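Local coordinates for catechol 2,3-dioxygenase (Pseudomonas sp. KL28, PDB 3HPY), which probably catalyses the iron(II)-dependent extradiol ring cleavage of catechol by O2 to (2Z,4E)-2-hydroxy-6-oxohexa-2,4-dienoate, at residues E100-V108 with I118-C126; F110-I118 with L157-I168. One frame throughout, in Å; residues are numbered along the deposited sequence.

Interaction 1 (E100-V108 with I118-C126); sequences EMLETGERV and IELYAEKTC
Glu119 OE2 is gripped by two arginines: NH1 of Arg107, in the facing segment, lies 3.0 Å from it, and NH2 of Arg109 adds a second salt bridge. Arg107 meets this oxygen on its syn side, with OE2 only 6° out of the guanidinium plane, although the two planar groups are turned 46° against each other. The other terminal nitrogen of the same group, Arg107 NH2, is bonded to Glu100 OE2 at 2.6 Å, on the anti side of that carboxylate. One cation thus bridges two acids whose OE2 atoms, on Glu100 and Glu119, stand 6.7 Å apart. Met101 SD lies over one face of the guanidinium, 3.6 Å above its plane and near the rim.

Beside this network the backbones form an antiparallel hydrogen-bonded pair, Val108 N to Leu120 O at 2.7 Å and Leu120 N to Val108 O at 2.8 Å. Past the strand ends the pairing continues irregularly: Gly105 N reaches Glu123 O at 3.1 Å, and Thr125 N meets Glu103 O at 3.0 Å, nearly in line with the carbonyl. Between these bonds Thr104 and Lys124 lie side by side, and a bend at chi3 (-78°) turns the lysine amine toward its partners, Ser54 O and His11 ND1.

The contact belongs to the hairpin of strands 107-111 and 117-121 in the N-terminal VOC module, with Val108 packed on Leu79 of helix 76-89. Because Arg107 is buried between Glu100 and Glu119, its charge is probably compensated locally, and with Arg109 also bonded to Glu119 this would favour the ionised form of both carboxylates.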
ATOM      1  N   GLU C 100       9.794   6.531  41.459  1.00 39.40           N
ATOM      2  CA  GLU C 100      10.661   5.356  41.357  1.00 39.09           C
ATOM      3  C   GLU C 100      11.074   5.215  39.897  1.00 39.81           C
ATOM      4  O   GLU C 100      12.218   4.869  39.594  1.00 40.17           O
ATOM      5  CB  GLU C 100       9.926   4.100  41.844  1.00 39.17           C
ATOM      6  CG  GLU C 100      10.851   2.966  42.250  1.00 39.49           C
ATOM      7  CD  GLU C 100      11.452   2.252  41.063  1.00 41.03           C
ATOM      8  OE1 GLU C 100      12.417   1.482  41.246  1.00 40.68           O
ATOM      9  OE2 GLU C 100      10.948   2.455  39.940  1.00 43.11           O
ATOM     10  N   MET C 101      10.123   5.497  39.007  1.00 39.75           N
ATOM     11  CA  MET C 101      10.334   5.472  37.562  1.00 38.92           C
ATOM     12  C   MET C 101      10.332   6.935  37.118  1.00 39.05           C
ATOM     13  O   MET C 101       9.525   7.735  37.596  1.00 38.65           O
ATOM     14  CB  MET C 101       9.200   4.718  36.849  1.00 38.29           C
ATOM     15  CG  MET C 101       9.588   3.350  36.305  1.00 38.74           C
ATOM     16  SD  MET C 101       8.273   2.533  35.317  1.00 41.12           S
ATOM     17  CE  MET C 101       8.411   3.403  33.765  1.00 41.16           C
ATOM     18  N   LEU C 102      11.241   7.283  36.214  1.00 39.33           N
ATOM     19  CA  LEU C 102      11.342   8.649  35.711  1.00 38.87           C
ATOM     20  C   LEU C 102      10.009   9.177  35.185  1.00 38.79           C
ATOM     21  O   LEU C 102       9.269   8.470  34.492  1.00 39.03           O
ATOM     22  CB  LEU C 102      12.384   8.714  34.594  1.00 40.28           C
ATOM     23  CG  LEU C 102      13.628   9.567  34.811  1.00 38.91           C
ATOM     24  CD1 LEU C 102      14.580   9.352  33.651  1.00 39.72           C
ATOM     25  CD2 LEU C 102      13.243  11.024  34.927  1.00 39.31           C
ATOM     26  N   GLU C 103       9.718  10.426  35.535  1.00 38.54           N
ATOM     27  CA  GLU C 103       8.503  11.116  35.117  1.00 37.66           C
ATOM     28  C   GLU C 103       7.218  10.326  35.331  1.00 36.62           C
ATOM     29  O   GLU C 103       6.180  10.654  34.752  1.00 36.22           O
ATOM     30  CB  GLU C 103       8.630  11.513  33.649  1.00 37.66           C
ATOM     31  CG  GLU C 103       9.891  12.305  33.366  1.00 39.01           C
ATOM     32  CD  GLU C 103       9.996  13.561  34.213  1.00 40.14           C
ATOM     33  OE1 GLU C 103       9.168  14.480  34.042  1.00 38.87           O
ATOM     34  OE2 GLU C 103      10.909  13.629  35.060  1.00 42.10           O
ATOM     35  N   THR C 104       7.287   9.307  36.185  1.00 35.09           N
ATOM     36  CA  THR C 104       6.133   8.462  36.471  1.00 35.12           C
ATOM     37  C   THR C 104       5.560   8.597  37.882  1.00 37.35           C
ATOM     38  O   THR C 104       6.289   8.832  38.858  1.00 36.82           O
ATOM     39  CB  THR C 104       6.483   6.992  36.252  1.00 33.49           C
ATOM     40  OG1 THR C 104       7.196   6.864  35.018  1.00 31.28           O
ATOM     41  CG2 THR C 104       5.215   6.140  36.204  1.00 29.43           C
ATOM     42  N   GLY C 105       4.243   8.425  37.971  1.00 37.36           N
ATOM     43  CA  GLY C 105       3.554   8.511  39.240  1.00 37.65           C
ATOM     44  C   GLY C 105       3.557   7.159  39.908  1.00 38.13           C
ATOM     45  O   GLY C 105       4.079   6.186  39.366  1.00 37.70           O
ATOM     46  N   GLU C 106       2.980   7.085  41.094  1.00 38.61           N
ATOM     47  CA  GLU C 106       2.950   5.825  41.798  1.00 39.24           C
ATOM     48  C   GLU C 106       2.081   4.861  41.009  1.00 38.19           C
ATOM     49  O   GLU C 106       1.145   5.276  40.326  1.00 37.25           O
ATOM     50  CB  GLU C 106       2.386   6.035  43.187  1.00 41.78           C
ATOM     51  CG  GLU C 106       0.997   6.554  43.143  1.00 44.37           C
ATOM     52  CD  GLU C 106       0.379   6.655  44.510  1.00 47.34           C
ATOM     53  OE1 GLU C 106      -0.822   6.974  44.570  1.00 47.26           O
ATOM     54  OE2 GLU C 106       1.082   6.419  45.521  1.00 48.78           O
ATOM     55  N   ARG C 107       2.407   3.577  41.108  1.00 37.60           N
ATOM     56  CA  ARG C 107       1.687   2.536  40.390  1.00 37.68           C
ATOM     57  C   ARG C 107       1.370   1.345  41.286  1.00 37.13           C
ATOM     58  O   ARG C 107       2.088   1.065  42.247  1.00 37.76           O
ATOM     59  CB  ARG C 107       2.527   2.055  39.206  1.00 38.07           C
ATOM     60  CG  ARG C 107       3.755   2.916  38.927  1.00 37.46           C
ATOM     61  CD  ARG C 107       4.967   2.051  38.646  1.00 35.71           C
ATOM     62  NE  ARG C 107       6.206   2.734  39.008  1.00 38.61           N
ATOM     63  CZ  ARG C 107       7.415   2.177  38.958  1.00 36.37           C
ATOM     64  NH1 ARG C 107       7.559   0.918  38.553  1.00 31.75           N
ATOM     65  NH2 ARG C 107       8.476   2.882  39.328  1.00 35.48           N
ATOM     66  N   VAL C 108       0.295   0.641  40.955  1.00 35.77           N
ATOM     67  CA  VAL C 108      -0.130  -0.528  41.712  1.00 34.88           C
ATOM     68  C   VAL C 108       0.387  -1.753  40.971  1.00 36.18           C
ATOM     69  O   VAL C 108       0.073  -1.938  39.796  1.00 34.51           O
ATOM     70  CB  VAL C 108      -1.665  -0.599  41.788  1.00 34.54           C
ATOM     71  CG1 VAL C 108      -2.092  -1.688  42.746  1.00 34.42           C
ATOM     72  CG2 VAL C 108      -2.223   0.744  42.217  1.00 32.19           C
ATOM     73  N   ILE C 118       2.155  -7.341  36.812  1.00 33.64           N
ATOM     74  CA  ILE C 118       1.390  -6.331  36.093  1.00 31.52           C
ATOM     75  C   ILE C 118       1.392  -5.030  36.888  1.00 30.85           C
ATOM     76  O   ILE C 118       1.409  -5.044  38.116  1.00 30.64           O
ATOM     77  CB  ILE C 118      -0.065  -6.793  35.896  1.00 29.82           C
ATOM     78  CG1 ILE C 118      -0.089  -8.204  35.309  1.00 29.32           C
ATOM     79  CG2 ILE C 118      -0.801  -5.833  34.976  1.00 29.44           C
ATOM     80  CD1 ILE C 118       0.453  -8.308  33.902  1.00 27.58           C
ATOM     81  N   GLU C 119       1.385  -3.907  36.184  1.00 30.38           N
ATOM     82  CA  GLU C 119       1.378  -2.606  36.836  1.00 30.94           C
ATOM     83  C   GLU C 119       0.222  -1.751  36.331  1.00 30.79           C
ATOM     84  O   GLU C 119      -0.185  -1.868  35.181  1.00 32.00           O
ATOM     85  CB  GLU C 119       2.699  -1.875  36.581  1.00 32.35           C
ATOM     86  CG  GLU C 119       3.770  -2.112  37.635  1.00 30.02           C
ATOM     87  CD  GLU C 119       4.989  -1.247  37.415  1.00 29.92           C
ATOM     88  OE1 GLU C 119       4.846  -0.157  36.820  1.00 25.34           O
ATOM     89  OE2 GLU C 119       6.094  -1.645  37.849  1.00 33.17           O
ATOM     90  N   LEU C 120      -0.300  -0.901  37.207  1.00 30.36           N
ATOM     91  CA  LEU C 120      -1.394   0.008  36.875  1.00 30.01           C
ATOM     92  C   LEU C 120      -1.005   1.383  37.414  1.00 31.65           C
ATOM     93  O   LEU C 120      -0.649   1.513  38.587  1.00 31.80           O
ATOM     94  CB  LEU C 120      -2.697  -0.462  37.536  1.00 30.40           C
ATOM     95  CG  LEU C 120      -3.731  -1.251  36.723  1.00 29.26           C
ATOM     96  CD1 LEU C 120      -3.074  -2.298  35.849  1.00 31.54           C
ATOM     97  CD2 LEU C 120      -4.699  -1.894  37.679  1.00 30.47           C
ATOM     98  N   TYR C 121      -1.039   2.400  36.558  1.00 30.67           N
ATOM     99  CA  TYR C 121      -0.701   3.748  36.988  1.00 31.14           C
ATOM    100  C   TYR C 121      -1.609   4.737  36.294  1.00 31.34           C
ATOM    101  O   TYR C 121      -2.159   4.446  35.234  1.00 30.45           O
ATOM    102  CB  TYR C 121       0.750   4.092  36.642  1.00 32.23           C
ATOM    103  CG  TYR C 121       1.031   4.161  35.152  1.00 30.45           C
ATOM    104  CD1 TYR C 121       1.245   3.002  34.406  1.00 31.86           C
ATOM    105  CD2 TYR C 121       1.104   5.391  34.494  1.00 30.59           C
ATOM    106  CE1 TYR C 121       1.534   3.064  33.037  1.00 31.68           C
ATOM    107  CE2 TYR C 121       1.390   5.467  33.132  1.00 31.68           C
ATOM    108  CZ  TYR C 121       1.610   4.301  32.411  1.00 32.07           C
ATOM    109  OH  TYR C 121       1.948   4.387  31.076  1.00 33.07           O
ATOM    110  N   ALA C 122      -1.751   5.916  36.889  1.00 31.67           N
ATOM    111  CA  ALA C 122      -2.597   6.953  36.313  1.00 32.61           C
ATOM    112  C   ALA C 122      -1.788   8.170  35.914  1.00 32.44           C
ATOM    113  O   ALA C 122      -2.282   9.050  35.208  1.00 32.98           O
ATOM    114  CB  ALA C 122      -3.675   7.357  37.310  1.00 31.17           C
ATOM    115  N   GLU C 123      -0.538   8.225  36.351  1.00 33.58           N
ATOM    116  CA  GLU C 123       0.282   9.381  36.041  1.00 35.20           C
ATOM    117  C   GLU C 123       1.594   9.089  35.331  1.00 34.06           C
ATOM    118  O   GLU C 123       2.291   8.113  35.623  1.00 33.31           O
ATOM    119  CB  GLU C 123       0.548  10.184  37.319  1.00 39.42           C
ATOM    120  CG  GLU C 123      -0.704  10.796  37.942  1.00 43.95           C
ATOM    121  CD  GLU C 123      -0.405  11.537  39.239  1.00 46.63           C
ATOM    122  OE1 GLU C 123       0.434  12.464  39.211  1.00 49.08           O
ATOM    123  OE2 GLU C 123      -1.009  11.194  40.281  1.00 47.57           O
ATOM    124  N   LYS C 124       1.908   9.961  34.381  1.00 33.69           N
ATOM    125  CA  LYS C 124       3.124   9.882  33.590  1.00 32.55           C
ATOM    126  C   LYS C 124       3.171  11.135  32.734  1.00 33.09           C
ATOM    127  O   LYS C 124       2.260  11.404  31.946  1.00 34.57           O
ATOM    128  CB  LYS C 124       3.125   8.633  32.711  1.00 30.71           C
ATOM    129  CG  LYS C 124       4.362   8.521  31.827  1.00 31.27           C
ATOM    130  CD  LYS C 124       4.443   7.174  31.111  1.00 31.66           C
ATOM    131  CE  LYS C 124       4.928   6.058  32.032  1.00 31.26           C
ATOM    132  NZ  LYS C 124       5.157   4.795  31.268  1.00 32.40           N
ATOM    133  N   THR C 125       4.239  11.901  32.899  1.00 32.47           N
ATOM    134  CA  THR C 125       4.418  13.148  32.175  1.00 33.84           C
ATOM    135  C   THR C 125       4.167  13.059  30.674  1.00 33.60           C
ATOM    136  O   THR C 125       4.628  12.132  30.009  1.00 33.47           O
ATOM    137  CB  THR C 125       5.839  13.701  32.407  1.00 35.57           C
ATOM    138  OG1 THR C 125       6.065  13.850  33.813  1.00 36.70           O
ATOM    139  CG2 THR C 125       6.009  15.050  31.728  1.00 36.11           C
ATOM    140  N   CYS C 126       3.424  14.035  30.160  1.00 33.58           N
ATOM    141  CA  CYS C 126       3.108  14.132  28.741  1.00 34.32           C
ATOM    142  C   CYS C 126       4.168  14.996  28.077  1.00 33.79           C
ATOM    143  O   CYS C 126       4.259  16.192  28.365  1.00 35.82           O
ATOM    144  CB  CYS C 126       1.732  14.779  28.540  1.00 34.88           C
ATOM    145  SG  CYS C 126       1.382  15.279  26.820  1.00 35.91           S
TER

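Interaction 2 (F110-I118 with L157-I168); sequences FELPSGHLI and LYGPNIAEVQKI
The His116 ring carries Leu157 over one face: Leu157 CB sits 3.6 Å from the ring centroid and 16° off the normal, a CH-pi contact displaced toward the rim. At the ring edge, in plane, come the backbone atoms Tyr158 C and Gly159 N, together with Ser114 CB from its own turn. The Phe110 ring has Ile118 CB over one face and Leu112 CD2 at its edge. Two bonds fix the imidazole's rotation: ND1 of His116 shares a 2.6 Å hydrogen bond with Ser114 OG, and NE2 is bonded to Lys213 O. The serine oxygen reaches ND1 because chi1 of 58° tucks it between its backbone N and carbonyl carbon.

Residues Leu112 to Gly115 make the type I turn that closes the hairpin, and the turn rests against the start of helix 162-171. Leu112 splits its branches, CD1 touching Val165 CG1 at 3.8 Å and CD2 touching Ile168 CD1 at 3.6 Å. The Pro113 ring and the Ile168 side chain reach toward each other, CD to CD1 3.8 Å, while Pro113 CG comes within 3.4 Å of Glu164 OE2. At the next residue of the turn, Ser114 CA makes a CA-H...O contact with Pro160 O at 3.2 Å.

A hairpin end of the N-terminal module is thereby seated on the first strand and helix of the C-terminal Glyoxalase-family region. Its attachment to these two elements is mainly apolar and van der Waals in character; polar ties run to Lys213 O and, through a backbone bond of Ser114, to Gly212 of the same chain.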
ATOM      1  N   PHE C 110       0.964  -6.065  40.933  1.00 37.21           N
ATOM      2  CA  PHE C 110       0.528  -7.334  41.489  1.00 38.06           C
ATOM      3  C   PHE C 110       1.038  -8.464  40.602  1.00 39.25           C
ATOM      4  O   PHE C 110       1.508  -8.221  39.487  1.00 39.22           O
ATOM      5  CB  PHE C 110      -1.001  -7.363  41.594  1.00 38.29           C
ATOM      6  CG  PHE C 110      -1.708  -7.269  40.269  1.00 39.27           C
ATOM      7  CD1 PHE C 110      -1.998  -8.417  39.533  1.00 38.38           C
ATOM      8  CD2 PHE C 110      -2.088  -6.028  39.756  1.00 38.59           C
ATOM      9  CE1 PHE C 110      -2.661  -8.333  38.307  1.00 37.87           C
ATOM     10  CE2 PHE C 110      -2.750  -5.934  38.530  1.00 36.91           C
ATOM     11  CZ  PHE C 110      -3.036  -7.089  37.806  1.00 36.16           C
ATOM     12  N   GLU C 111       0.966  -9.694  41.102  1.00 39.06           N
ATOM     13  CA  GLU C 111       1.437 -10.841  40.336  1.00 39.36           C
ATOM     14  C   GLU C 111       0.255 -11.705  39.919  1.00 39.45           C
ATOM     15  O   GLU C 111      -0.666 -11.947  40.707  1.00 39.34           O
ATOM     16  CB  GLU C 111       2.420 -11.678  41.169  1.00 41.82           C
ATOM     17  CG  GLU C 111       3.188 -12.734  40.363  1.00 43.70           C
ATOM     18  CD  GLU C 111       4.031 -13.664  41.229  1.00 45.07           C
ATOM     19  OE1 GLU C 111       4.817 -13.168  42.068  1.00 44.79           O
ATOM     20  OE2 GLU C 111       3.909 -14.898  41.060  1.00 46.05           O
ATOM     21  N   LEU C 112       0.280 -12.157  38.670  1.00 37.26           N
ATOM     22  CA  LEU C 112      -0.784 -12.999  38.144  1.00 37.22           C
ATOM     23  C   LEU C 112      -0.433 -14.465  38.364  1.00 37.16           C
ATOM     24  O   LEU C 112       0.717 -14.803  38.661  1.00 36.04           O
ATOM     25  CB  LEU C 112      -0.976 -12.752  36.640  1.00 36.72           C
ATOM     26  CG  LEU C 112      -1.697 -11.493  36.138  1.00 37.16           C
ATOM     27  CD1 LEU C 112      -1.617 -11.460  34.616  1.00 35.28           C
ATOM     28  CD2 LEU C 112      -3.154 -11.488  36.591  1.00 37.10           C
ATOM     29  N   PRO C 113      -1.425 -15.355  38.219  1.00 37.19           N
ATOM     30  CA  PRO C 113      -1.234 -16.798  38.393  1.00 37.66           C
ATOM     31  C   PRO C 113      -0.191 -17.322  37.410  1.00 38.96           C
ATOM     32  O   PRO C 113       0.475 -18.333  37.666  1.00 38.92           O
ATOM     33  CB  PRO C 113      -2.617 -17.362  38.096  1.00 36.82           C
ATOM     34  CG  PRO C 113      -3.522 -16.279  38.555  1.00 37.54           C
ATOM     35  CD  PRO C 113      -2.851 -15.038  38.028  1.00 37.75           C
ATOM     36  N   SER C 114      -0.065 -16.623  36.284  1.00 38.04           N
ATOM     37  CA  SER C 114       0.878 -16.989  35.235  1.00 37.50           C
ATOM     38  C   SER C 114       2.304 -16.584  35.591  1.00 37.49           C
ATOM     39  O   SER C 114       3.242 -16.845  34.835  1.00 37.89           O
ATOM     40  CB  SER C 114       0.466 -16.325  33.917  1.00 37.68           C
ATOM     41  OG  SER C 114       0.405 -14.911  34.053  1.00 37.31           O
ATOM     42  N   GLY C 115       2.458 -15.928  36.738  1.00 36.59           N
ATOM     43  CA  GLY C 115       3.775 -15.519  37.184  1.00 36.56           C
ATOM     44  C   GLY C 115       4.230 -14.137  36.755  1.00 36.77           C
ATOM     45  O   GLY C 115       5.225 -13.634  37.280  1.00 36.03           O
ATOM     46  N   HIS C 116       3.510 -13.515  35.820  1.00 36.22           N
ATOM     47  CA  HIS C 116       3.882 -12.188  35.324  1.00 34.97           C
ATOM     48  C   HIS C 116       3.425 -11.052  36.217  1.00 34.60           C
ATOM     49  O   HIS C 116       2.310 -11.071  36.735  1.00 35.16           O
ATOM     50  CB  HIS C 116       3.312 -11.954  33.925  1.00 34.46           C
ATOM     51  CG  HIS C 116       3.529 -13.098  32.994  1.00 33.04           C
ATOM     52  ND1 HIS C 116       2.682 -14.183  32.943  1.00 32.38           N
ATOM     53  CD2 HIS C 116       4.534 -13.363  32.126  1.00 32.97           C
ATOM     54  CE1 HIS C 116       3.156 -15.067  32.086  1.00 32.66           C
ATOM     55  NE2 HIS C 116       4.280 -14.595  31.576  1.00 31.97           N
ATOM     56  N   LEU C 117       4.292 -10.059  36.377  1.00 33.30           N
ATOM     57  CA  LEU C 117       3.980  -8.895  37.194  1.00 33.95           C
ATOM     58  C   LEU C 117       3.287  -7.842  36.333  1.00 34.01           C
ATOM     59  O   LEU C 117       3.770  -7.492  35.261  1.00 34.51           O
ATOM     60  CB  LEU C 117       5.258  -8.301  37.788  1.00 33.74           C
ATOM     61  CG  LEU C 117       6.219  -9.278  38.471  1.00 33.24           C
ATOM     62  CD1 LEU C 117       7.329  -8.499  39.154  1.00 35.34           C
ATOM     63  CD2 LEU C 117       5.468 -10.125  39.476  1.00 33.35           C
ATOM     64  N   ILE C 118       2.155  -7.341  36.812  1.00 33.64           N
ATOM     65  CA  ILE C 118       1.390  -6.331  36.093  1.00 31.52           C
ATOM     66  C   ILE C 118       1.392  -5.030  36.888  1.00 30.85           C
ATOM     67  O   ILE C 118       1.409  -5.044  38.116  1.00 30.64           O
ATOM     68  CB  ILE C 118      -0.065  -6.793  35.896  1.00 29.82           C
ATOM     69  CG1 ILE C 118      -0.089  -8.204  35.309  1.00 29.32           C
ATOM     70  CG2 ILE C 118      -0.801  -5.833  34.976  1.00 29.44           C
ATOM     71  CD1 ILE C 118       0.453  -8.308  33.902  1.00 27.58           C
ATOM     72  N   LEU C 157       2.168 -12.861  26.735  1.00 29.00           N
ATOM     73  CA  LEU C 157       2.843 -13.554  27.821  1.00 30.49           C
ATOM     74  C   LEU C 157       2.553 -15.041  27.821  1.00 31.49           C
ATOM     75  O   LEU C 157       1.485 -15.485  27.395  1.00 31.46           O
ATOM     76  CB  LEU C 157       2.420 -12.983  29.177  1.00 28.51           C
ATOM     77  CG  LEU C 157       2.596 -11.489  29.438  1.00 29.33           C
ATOM     78  CD1 LEU C 157       3.841 -10.962  28.730  1.00 27.49           C
ATOM     79  CD2 LEU C 157       1.353 -10.772  28.976  1.00 31.71           C
ATOM     80  N   TYR C 158       3.526 -15.799  28.315  1.00 33.73           N
ATOM     81  CA  TYR C 158       3.424 -17.246  28.428  1.00 35.53           C
ATOM     82  C   TYR C 158       3.547 -17.626  29.891  1.00 34.51           C
ATOM     83  O   TYR C 158       4.534 -17.304  30.540  1.00 34.47           O
ATOM     84  CB  TYR C 158       4.538 -17.928  27.645  1.00 37.69           C
ATOM     85  CG  TYR C 158       4.141 -18.350  26.260  1.00 40.29           C
ATOM     86  CD1 TYR C 158       3.709 -17.413  25.323  1.00 41.43           C
ATOM     87  CD2 TYR C 158       4.220 -19.687  25.872  1.00 41.31           C
ATOM     88  CE1 TYR C 158       3.372 -17.798  24.026  1.00 44.16           C
ATOM     89  CE2 TYR C 158       3.882 -20.083  24.577  1.00 44.29           C
ATOM     90  CZ  TYR C 158       3.460 -19.132  23.660  1.00 43.87           C
ATOM     91  OH  TYR C 158       3.138 -19.502  22.376  1.00 44.22           O
ATOM     92  N   GLY C 159       2.537 -18.307  30.405  1.00 35.39           N
ATOM     93  CA  GLY C 159       2.564 -18.715  31.793  1.00 36.16           C
ATOM     94  C   GLY C 159       1.411 -19.654  32.051  1.00 36.58           C
ATOM     95  O   GLY C 159       0.501 -19.748  31.226  1.00 36.69           O
ATOM     96  N   PRO C 160       1.425 -20.374  33.182  1.00 36.63           N
ATOM     97  CA  PRO C 160       0.369 -21.321  33.559  1.00 37.29           C
ATOM     98  C   PRO C 160      -0.930 -20.662  34.038  1.00 38.25           C
ATOM     99  O   PRO C 160      -0.953 -19.466  34.350  1.00 37.86           O
ATOM    100  CB  PRO C 160       1.031 -22.149  34.658  1.00 36.28           C
ATOM    101  CG  PRO C 160       1.956 -21.149  35.311  1.00 36.90           C
ATOM    102  CD  PRO C 160       2.565 -20.452  34.113  1.00 35.99           C
ATOM    103  N   ASN C 161      -1.999 -21.458  34.087  1.00 38.64           N
ATOM    104  CA  ASN C 161      -3.317 -21.017  34.543  1.00 39.86           C
ATOM    105  C   ASN C 161      -3.835 -19.792  33.795  1.00 39.46           C
ATOM    106  O   ASN C 161      -3.986 -18.722  34.380  1.00 40.40           O
ATOM    107  CB  ASN C 161      -3.273 -20.713  36.045  1.00 42.14           C
ATOM    108  CG  ASN C 161      -2.494 -21.754  36.825  1.00 44.40           C
ATOM    109  OD1 ASN C 161      -2.812 -22.945  36.785  1.00 46.29           O
ATOM    110  ND2 ASN C 161      -1.462 -21.312  37.533  1.00 45.43           N
ATOM    111  N   ILE C 162      -4.113 -19.957  32.505  1.00 38.57           N
ATOM    112  CA  ILE C 162      -4.613 -18.862  31.678  1.00 37.45           C
ATOM    113  C   ILE C 162      -6.047 -18.514  32.074  1.00 35.45           C
ATOM    114  O   ILE C 162      -6.447 -17.350  32.040  1.00 33.82           O
ATOM    115  CB  ILE C 162      -4.580 -19.246  30.175  1.00 38.36           C
ATOM    116  CG1 ILE C 162      -3.151 -19.601  29.758  1.00 39.38           C
ATOM    117  CG2 ILE C 162      -5.094 -18.107  29.330  1.00 38.92           C
ATOM    118  CD1 ILE C 162      -2.127 -18.517  30.052  1.00 40.35           C
ATOM    119  N   ALA C 163      -6.814 -19.535  32.451  1.00 34.35           N
ATOM    120  CA  ALA C 163      -8.200 -19.336  32.863  1.00 34.68           C
ATOM    121  C   ALA C 163      -8.278 -18.329  34.000  1.00 33.95           C
ATOM    122  O   ALA C 163      -9.039 -17.366  33.932  1.00 33.87           O
ATOM    123  CB  ALA C 163      -8.819 -20.655  33.290  1.00 33.37           C
ATOM    124  N   GLU C 164      -7.490 -18.550  35.048  1.00 34.99           N
ATOM    125  CA  GLU C 164      -7.490 -17.633  36.180  1.00 35.99           C
ATOM    126  C   GLU C 164      -7.071 -16.235  35.739  1.00 36.23           C
ATOM    127  O   GLU C 164      -7.658 -15.243  36.190  1.00 35.35           O
ATOM    128  CB  GLU C 164      -6.558 -18.130  37.288  1.00 37.88           C
ATOM    129  CG  GLU C 164      -7.042 -19.378  38.026  1.00 42.35           C
ATOM    130  CD  GLU C 164      -6.151 -19.732  39.214  1.00 45.41           C
ATOM    131  OE1 GLU C 164      -6.238 -20.875  39.716  1.00 44.27           O
ATOM    132  OE2 GLU C 164      -5.364 -18.860  39.651  1.00 46.46           O
ATOM    133  N   VAL C 165      -6.063 -16.145  34.865  1.00 35.20           N
ATOM    134  CA  VAL C 165      -5.613 -14.835  34.382  1.00 35.67           C
ATOM    135  C   VAL C 165      -6.766 -14.134  33.675  1.00 34.98           C
ATOM    136  O   VAL C 165      -6.995 -12.941  33.870  1.00 35.63           O
ATOM    137  CB  VAL C 165      -4.430 -14.938  33.390  1.00 36.08           C
ATOM    138  CG1 VAL C 165      -4.138 -13.562  32.778  1.00 34.82           C
ATOM    139  CG2 VAL C 165      -3.194 -15.442  34.104  1.00 36.33           C
ATOM    140  N   GLN C 166      -7.491 -14.885  32.854  1.00 34.23           N
ATOM    141  CA  GLN C 166      -8.622 -14.331  32.135  1.00 33.23           C
ATOM    142  C   GLN C 166      -9.638 -13.732  33.115  1.00 33.29           C
ATOM    143  O   GLN C 166     -10.052 -12.578  32.958  1.00 30.51           O
ATOM    144  CB  GLN C 166      -9.275 -15.412  31.268  1.00 32.98           C
ATOM    145  CG  GLN C 166     -10.614 -15.002  30.667  1.00 35.85           C
ATOM    146  CD  GLN C 166     -11.083 -15.920  29.551  1.00 38.35           C
ATOM    147  OE1 GLN C 166     -10.793 -17.120  29.546  1.00 41.68           O
ATOM    148  NE2 GLN C 166     -11.830 -15.359  28.605  1.00 39.02           N
ATOM    149  N   LYS C 167     -10.018 -14.507  34.129  1.00 33.32           N
ATOM    150  CA  LYS C 167     -10.987 -14.060  35.125  1.00 32.50           C
ATOM    151  C   LYS C 167     -10.623 -12.706  35.713  1.00 32.03           C
ATOM    152  O   LYS C 167     -11.467 -11.816  35.812  1.00 32.27           O
ATOM    153  CB  LYS C 167     -11.105 -15.078  36.269  1.00 35.85           C
ATOM    154  CG  LYS C 167     -11.611 -16.449  35.859  1.00 38.89           C
ATOM    155  CD  LYS C 167     -11.897 -17.351  37.078  1.00 41.30           C
ATOM    156  CE  LYS C 167     -10.629 -17.961  37.705  1.00 43.33           C
ATOM    157  NZ  LYS C 167      -9.796 -16.996  38.495  1.00 44.93           N
ATOM    158  N   ILE C 168      -9.368 -12.548  36.111  1.00 30.77           N
ATOM    159  CA  ILE C 168      -8.931 -11.288  36.697  1.00 30.86           C
ATOM    160  C   ILE C 168      -9.069 -10.162  35.683  1.00 31.68           C
ATOM    161  O   ILE C 168      -9.540  -9.066  36.014  1.00 30.99           O
ATOM    162  CB  ILE C 168      -7.471 -11.362  37.153  1.00 29.21           C
ATOM    163  CG1 ILE C 168      -7.302 -12.495  38.162  1.00 31.12           C
ATOM    164  CG2 ILE C 168      -7.051 -10.039  37.769  1.00 31.37           C
ATOM    165  CD1 ILE C 168      -5.868 -12.815  38.469  1.00 29.98           C
TER

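Both interactions draw on the hairpin of strands 107-111 and 117-121, and they share Ile118; their centres lie 21 Å apart. Interaction 1 pairs the two arms at the open end, within the N-terminal module, whereas interaction 2 presents the closed end to the C-terminal region that holds the iron. The side chain of the shared residue Ile118 is about 11 Å from that of the iron ligand His154; that of Leu157, only three residues beyond His154, is about 8 Å from it. Tyr158, also in interaction 2, has its side chain about 8 Å from the bound 4-methylcatechol and about 10 Å from iron, so the strand used by interaction 2 runs close to the pocket.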